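Local coordinates for protein 3',5'-cyclic-nucleotide phosphodiesterase 1 (Saccharomyces cerevisiae, PDB 4OJV) that belongs to the class II phosphodiesterases, a family of the metallo-hydrolase clan, and holds a pair of zinc ions, at residues A[78-81]-A[82-86]; A[262-265]-A[266-270]. All blocks are in the same frame, centred on the assembly; numbering follows the deposited sequence.

Contact 1: A[78-81]-A[82-86]; sequences FFID and SKLNI
The backbone oxygen Asp81 O receives the amide Leu84 N at 3.1 Å in a nearly straight bond of 165°, the donor lying well above the carbonyl plane. Water 1 lies near Asp81 O and 2.8 Å from Leu84 O, and other acceptors may compete for its protons. The Asp81 side chain adds a second tie: its OD2 accepts Lys83 N at 3.0 Å, the amide meeting the carboxylate from above its plane. With CG anti to the backbone N (chi1 -178°), the carboxylate stays beside its own carbonyl carbon, where it can meet the advancing chain. Lys83 stretches out from the turn, so its NZ stays 6.5 Å from Asp81 OD2, with no contact between the charges. On the apolar side, Ile80 CG2 touches Leu84 CD2 at 3.9 Å, the two side chains crossing at about a right angle, while Ile80 CD1 reaches Ile86 CG2 at 3.7 Å. Asp81 N is hydrogen-bonded to Ser359 OG of strand 357-360, and Leu84 and Ile86 also rest on Leu367 of strand 365-368. Here an Asx turn, from Asp81 OD2 to Lys83 N, is built into a type I beta turn from Asp81 to Leu84, in the loop leading to strand 86-88.

Contact 2: A[262-265]-A[266-270]; sequences SYVA and ENIPL
Asn267 lays its amide nitrogen over a face of the Tyr263 ring, ND2 standing 3.4 Å above the plane and over the centre, so that all six ring carbons are almost equally near. The ring and amide planes are turned 47° from each other, so the amide is neither flat on the ring nor upright on it. Both torsions matter: Tyr263 has CG anti to its N (chi1 -174°), which leans the ring outward and toward the C-terminal end of the helix, and Asn267 has CG beside its own N (chi1 -66°), which turns the amide back one helical turn. There ND2 also donates to Tyr263 O at 3.0 Å, a bent bond. That oxygen takes Asn267 N as well, at 2.9 Å, so one residue grips it twice, through backbone and side chain, which should limit rotation of the amide. Further on, Ile268 N donates to Val264 O at 2.8 Å, closing the last helical turn before the backbone turns off at Ile268. Its CD1 lies 4.4 Å from Val264 CG1, a loose apolar contact. This C-terminal end of helix 256-267 belongs to a beta-alpha-beta unit with strands 238-242 and 273-279; Val264 packs on Ile240, Tyr263 on Ile229 of strand 222-232, and Ala265 on Leu310 of helix 297-311.

Both contacts show a side-chain amide or carboxylate bound to nearby backbone, in a beta turn in one case and in the last turn of a helix in the other. Contact 1 is a surface turn with none of its touching residues buried; it lies between strand 357-360, outermost in one mixed sheet within this chain, and strand 86-88 of the other. Contact 2 is partly buried, with Val264 and Ile268 facing inward, and packs on inner strands 222-232 and 238-242 of the first sheet. In contact 1 a carboxylate accepts from a backbone amide; in contact 2 an amide donates to a backbone oxygen and also meets an aromatic face. Their centres lie 25 Å apart, with nearest atoms about 14 Å apart.

Contact 1: A[78-81]-A[82-86]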
ATOM      1  N   PHE A  78       5.110 -17.241 -20.102  1.00 13.69           N
ATOM      2  CA  PHE A  78       6.147 -17.867 -19.286  1.00 14.04           C
ATOM      3  C   PHE A  78       5.663 -18.198 -17.868  1.00 13.53           C
ATOM      4  O   PHE A  78       6.235 -19.063 -17.203  1.00 14.85           O
ATOM      5  CB  PHE A  78       7.394 -16.980 -19.183  1.00 14.44           C
ATOM      6  CG  PHE A  78       8.160 -16.794 -20.485  1.00 14.99           C
ATOM      7  CD1 PHE A  78       7.843 -17.497 -21.656  1.00 15.54           C
ATOM      8  CD2 PHE A  78       9.229 -15.907 -20.522  1.00 16.55           C
ATOM      9  CE1 PHE A  78       8.577 -17.298 -22.826  1.00 17.95           C
ATOM     10  CE2 PHE A  78       9.965 -15.711 -21.686  1.00 18.02           C
ATOM     11  CZ  PHE A  78       9.633 -16.405 -22.834  1.00 17.87           C
ATOM     12  N   PHE A  79       4.619 -17.508 -17.407  1.00 13.17           N
ATOM     13  CA  PHE A  79       4.181 -17.600 -16.010  1.00 12.70           C
ATOM     14  C   PHE A  79       2.990 -18.523 -15.802  1.00 13.20           C
ATOM     15  O   PHE A  79       2.578 -18.745 -14.661  1.00 13.36           O
ATOM     16  CB  PHE A  79       3.815 -16.209 -15.475  1.00 12.37           C
ATOM     17  CG  PHE A  79       4.963 -15.251 -15.444  1.00 11.74           C
ATOM     18  CD1 PHE A  79       5.272 -14.476 -16.558  1.00 12.62           C
ATOM     19  CD2 PHE A  79       5.751 -15.127 -14.307  1.00 12.02           C
ATOM     20  CE1 PHE A  79       6.347 -13.600 -16.531  1.00 13.72           C
ATOM     21  CE2 PHE A  79       6.822 -14.248 -14.270  1.00 12.07           C
ATOM     22  CZ  PHE A  79       7.113 -13.477 -15.385  1.00 12.93           C
ATOM     23  N   ILE A  80       2.405 -19.024 -16.887  1.00 13.32           N
ATOM     24  CA  ILE A  80       1.118 -19.706 -16.801  1.00 13.80           C
ATOM     25  C   ILE A  80       1.115 -21.050 -17.524  1.00 14.47           C
ATOM     26  O   ILE A  80       1.918 -21.294 -18.435  1.00 16.45           O
ATOM     27  CB  ILE A  80      -0.046 -18.806 -17.304  1.00 14.16           C
ATOM     28  CG1 ILE A  80       0.123 -18.462 -18.794  1.00 16.57           C
ATOM     29  CG2 ILE A  80      -0.163 -17.544 -16.444  1.00 15.67           C
ATOM     30  CD1 ILE A  80      -1.018 -17.656 -19.391  1.00 18.35           C
ATOM     31  N   ASP A  81       0.206 -21.921 -17.113  1.00 14.27           N
ATOM     32  CA  ASP A  81      -0.070 -23.154 -17.833  1.00 14.76           C
ATOM     33  C   ASP A  81      -0.725 -22.779 -19.162  1.00 15.56           C
ATOM     34  O   ASP A  81      -1.556 -21.868 -19.221  1.00 15.46           O
ATOM     35  CB  ASP A  81      -1.007 -24.024 -17.006  1.00 15.54           C
ATOM     36  CG  ASP A  81      -1.295 -25.338 -17.663  1.00 18.57           C
ATOM     37  OD1 ASP A  81      -0.445 -26.240 -17.550  1.00 20.57           O
ATOM     38  OD2 ASP A  81      -2.373 -25.452 -18.279  1.00 20.60           O
ATOM     39  N   SER A  82      -0.371 -23.499 -20.227  1.00 16.72           N
ATOM     40  CA  SER A  82      -0.848 -23.165 -21.569  1.00 17.25           C
ATOM     41  C   SER A  82      -2.363 -23.285 -21.752  1.00 17.42           C
ATOM     42  O   SER A  82      -2.916 -22.724 -22.699  1.00 19.98           O
ATOM     43  CB  SER A  82      -0.139 -24.022 -22.619  1.00 20.64           C
ATOM     44  OG  SER A  82      -0.491 -25.379 -22.455  1.00 23.85           O
ATOM     45  N   LYS A  83      -3.030 -24.006 -20.853  1.00 16.05           N
ATOM     46  CA  LYS A  83      -4.478 -24.210 -20.953  1.00 16.67           C
ATOM     47  C   LYS A  83      -5.292 -23.241 -20.092  1.00 16.44           C
ATOM     48  O   LYS A  83      -6.522 -23.285 -20.096  1.00 18.56           O
ATOM     49  CB  LYS A  83      -4.844 -25.663 -20.626  1.00 18.46           C
ATOM     50  CG  LYS A  83      -4.297 -26.648 -21.646  1.00 19.75           C
ATOM     51  CD  LYS A  83      -4.642 -28.083 -21.306  1.00 22.07           C
ATOM     52  CE  LYS A  83      -4.061 -29.028 -22.347  1.00 25.28           C
ATOM     53  NZ  LYS A  83      -4.257 -30.456 -21.981  1.00 28.95           N
ATOM     54  N   LEU A  84      -4.609 -22.360 -19.366  1.00 15.69           N
ATOM     55  CA  LEU A  84      -5.297 -21.448 -18.460  1.00 14.72           C
ATOM     56  C   LEU A  84      -6.143 -20.436 -19.216  1.00 14.19           C
ATOM     57  O   LEU A  84      -5.664 -19.765 -20.123  1.00 15.70           O
ATOM     58  CB  LEU A  84      -4.291 -20.717 -17.571  1.00 14.22           C
ATOM     59  CG  LEU A  84      -4.898 -19.779 -16.526  1.00 13.56           C
ATOM     60  CD1 LEU A  84      -5.662 -20.569 -15.467  1.00 16.22           C
ATOM     61  CD2 LEU A  84      -3.793 -18.940 -15.903  1.00 15.06           C
ATOM     62  N   ASN A  85      -7.403 -20.323 -18.807  1.00 14.48           N
ATOM     63  CA  ASN A  85      -8.311 -19.352 -19.375  1.00 14.64           C
ATOM     64  C   ASN A  85      -8.115 -18.023 -18.635  1.00 13.49           C
ATOM     65  O   ASN A  85      -8.632 -17.823 -17.526  1.00 13.61           O
ATOM     66  CB  ASN A  85      -9.749 -19.865 -19.250  1.00 15.84           C
ATOM     67  CG  ASN A  85     -10.736 -19.072 -20.078  1.00 16.92           C
ATOM     68  OD1 ASN A  85     -10.486 -17.925 -20.439  1.00 18.58           O
ATOM     69  ND2 ASN A  85     -11.880 -19.690 -20.384  1.00 20.31           N
ATOM     70  N   ILE A  86      -7.360 -17.128 -19.258  1.00 13.85           N
ATOM     71  CA  ILE A  86      -6.944 -15.869 -18.651  1.00 13.34           C
ATOM     72  C   ILE A  86      -7.076 -14.742 -19.664  1.00 14.03           C
ATOM     73  O   ILE A  86      -6.861 -14.939 -20.867  1.00 17.54           O
ATOM     74  CB  ILE A  86      -5.489 -15.975 -18.119  1.00 13.76           C
ATOM     75  CG1 ILE A  86      -5.023 -14.685 -17.424  1.00 14.03           C
ATOM     76  CG2 ILE A  86      -4.525 -16.410 -19.224  1.00 15.45           C
ATOM     77  CD1 ILE A  86      -3.714 -14.853 -16.673  1.00 15.13           C
TER
HETATM   78  O   HOH W   1      -3.027 -19.943 -21.189  1.00 28.46           O

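Contact 2: A[262-265]-A[266-270]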
ATOM      1  N   SER A 262      -8.967 -33.211   3.931  1.00 15.97           N
ATOM      2  CA  SER A 262      -9.946 -34.276   4.159  1.00 16.37           C
ATOM      3  C   SER A 262     -11.355 -33.784   3.847  1.00 16.62           C
ATOM      4  O   SER A 262     -12.133 -34.479   3.188  1.00 18.15           O
ATOM      5  CB  SER A 262      -9.862 -34.796   5.592  1.00 18.80           C
ATOM      6  OG  SER A 262      -8.615 -35.427   5.830  1.00 24.47           O
ATOM      7  N   TYR A 263     -11.675 -32.571   4.292  1.00 16.46           N
ATOM      8  CA  TYR A 263     -12.982 -31.982   4.015  1.00 15.33           C
ATOM      9  C   TYR A 263     -13.197 -31.803   2.512  1.00 15.95           C
ATOM     10  O   TYR A 263     -14.264 -32.131   1.985  1.00 16.56           O
ATOM     11  CB  TYR A 263     -13.124 -30.639   4.739  1.00 16.56           C
ATOM     12  CG  TYR A 263     -14.500 -30.017   4.637  1.00 16.37           C
ATOM     13  CD1 TYR A 263     -14.872 -29.278   3.517  1.00 15.88           C
ATOM     14  CD2 TYR A 263     -15.425 -30.153   5.671  1.00 18.40           C
ATOM     15  CE1 TYR A 263     -16.129 -28.705   3.418  1.00 16.20           C
ATOM     16  CE2 TYR A 263     -16.688 -29.582   5.583  1.00 18.87           C
ATOM     17  CZ  TYR A 263     -17.034 -28.856   4.456  1.00 17.09           C
ATOM     18  OH  TYR A 263     -18.284 -28.284   4.362  1.00 19.49           O
ATOM     19  N   VAL A 264     -12.179 -31.290   1.821  1.00 14.31           N
ATOM     20  CA  VAL A 264     -12.251 -31.090   0.378  1.00 14.70           C
ATOM     21  C   VAL A 264     -12.486 -32.425  -0.343  1.00 16.04           C
ATOM     22  O   VAL A 264     -13.410 -32.542  -1.154  1.00 15.75           O
ATOM     23  CB  VAL A 264     -10.981 -30.380  -0.149  1.00 14.56           C
ATOM     24  CG1 VAL A 264     -10.947 -30.359  -1.667  1.00 15.05           C
ATOM     25  CG2 VAL A 264     -10.895 -28.962   0.402  1.00 15.02           C
ATOM     26  N   ALA A 265     -11.667 -33.430  -0.036  1.00 15.81           N
ATOM     27  CA  ALA A 265     -11.784 -34.725  -0.707  1.00 16.64           C
ATOM     28  C   ALA A 265     -13.131 -35.398  -0.419  1.00 16.71           C
ATOM     29  O   ALA A 265     -13.692 -36.057  -1.301  1.00 19.44           O
ATOM     30  CB  ALA A 265     -10.630 -35.641  -0.331  1.00 18.16           C
ATOM     31  N   GLU A 266     -13.654 -35.216   0.794  1.00 15.69           N
ATOM     32  CA  GLU A 266     -14.941 -35.818   1.160  1.00 17.49           C
ATOM     33  C   GLU A 266     -16.109 -35.135   0.452  1.00 19.59           C
ATOM     34  O   GLU A 266     -17.056 -35.798   0.010  1.00 21.01           O
ATOM     35  CB  GLU A 266     -15.162 -35.794   2.675  1.00 20.89           C
ATOM     36  CG  GLU A 266     -16.469 -36.462   3.093  1.00 24.48           C
ATOM     37  CD  GLU A 266     -16.652 -36.584   4.598  1.00 28.01           C
ATOM     38  OE1 GLU A 266     -15.998 -35.836   5.350  1.00 35.50           O
ATOM     39  OE2 GLU A 266     -17.469 -37.426   5.028  1.00 36.40           O
ATOM     40  N   ASN A 267     -16.035 -33.811   0.332  1.00 18.46           N
ATOM     41  CA  ASN A 267     -17.211 -33.023  -0.017  1.00 17.32           C
ATOM     42  C   ASN A 267     -17.239 -32.418  -1.408  1.00 16.27           C
ATOM     43  O   ASN A 267     -18.302 -32.033  -1.892  1.00 18.18           O
ATOM     44  CB  ASN A 267     -17.439 -31.941   1.037  1.00 18.21           C
ATOM     45  CG  ASN A 267     -17.799 -32.528   2.381  1.00 20.50           C
ATOM     46  OD1 ASN A 267     -18.872 -33.122   2.542  1.00 23.66           O
ATOM     47  ND2 ASN A 267     -16.903 -32.393   3.347  1.00 20.83           N
ATOM     48  N   ILE A 268     -16.075 -32.327  -2.043  1.00 15.96           N
ATOM     49  CA  ILE A 268     -15.955 -31.680  -3.342  1.00 15.72           C
ATOM     50  C   ILE A 268     -15.251 -32.624  -4.310  1.00 16.57           C
ATOM     51  O   ILE A 268     -14.036 -32.768  -4.256  1.00 16.50           O
ATOM     52  CB  ILE A 268     -15.151 -30.360  -3.259  1.00 15.44           C
ATOM     53  CG1 ILE A 268     -15.733 -29.418  -2.193  1.00 15.36           C
ATOM     54  CG2 ILE A 268     -15.116 -29.695  -4.629  1.00 15.45           C
ATOM     55  CD1 ILE A 268     -14.809 -28.285  -1.774  1.00 16.61           C
ATOM     56  N   PRO A 269     -16.009 -33.274  -5.206  1.00 17.02           N
ATOM     57  CA  PRO A 269     -15.343 -34.099  -6.214  1.00 17.23           C
ATOM     58  C   PRO A 269     -14.334 -33.283  -7.021  1.00 16.69           C
ATOM     59  O   PRO A 269     -14.576 -32.111  -7.297  1.00 16.48           O
ATOM     60  CB  PRO A 269     -16.502 -34.577  -7.098  1.00 18.25           C
ATOM     61  CG  PRO A 269     -17.695 -34.527  -6.203  1.00 18.34           C
ATOM     62  CD  PRO A 269     -17.476 -33.313  -5.338  1.00 17.70           C
ATOM     63  N   LEU A 270     -13.212 -33.895  -7.395  1.00 15.80           N
ATOM     64  CA  LEU A 270     -12.150 -33.172  -8.083  1.00 15.71           C
ATOM     65  C   LEU A 270     -12.649 -32.414  -9.313  1.00 16.28           C
ATOM     66  O   LEU A 270     -12.220 -31.289  -9.564  1.00 17.20           O
ATOM     67  CB  LEU A 270     -10.997 -34.114  -8.453  1.00 17.23           C
ATOM     68  CG  LEU A 270      -9.787 -33.430  -9.106  1.00 17.38           C
ATOM     69  CD1 LEU A 270      -9.169 -32.396  -8.177  1.00 19.13           C
ATOM     70  CD2 LEU A 270      -8.734 -34.436  -9.550  1.00 20.01           C
TER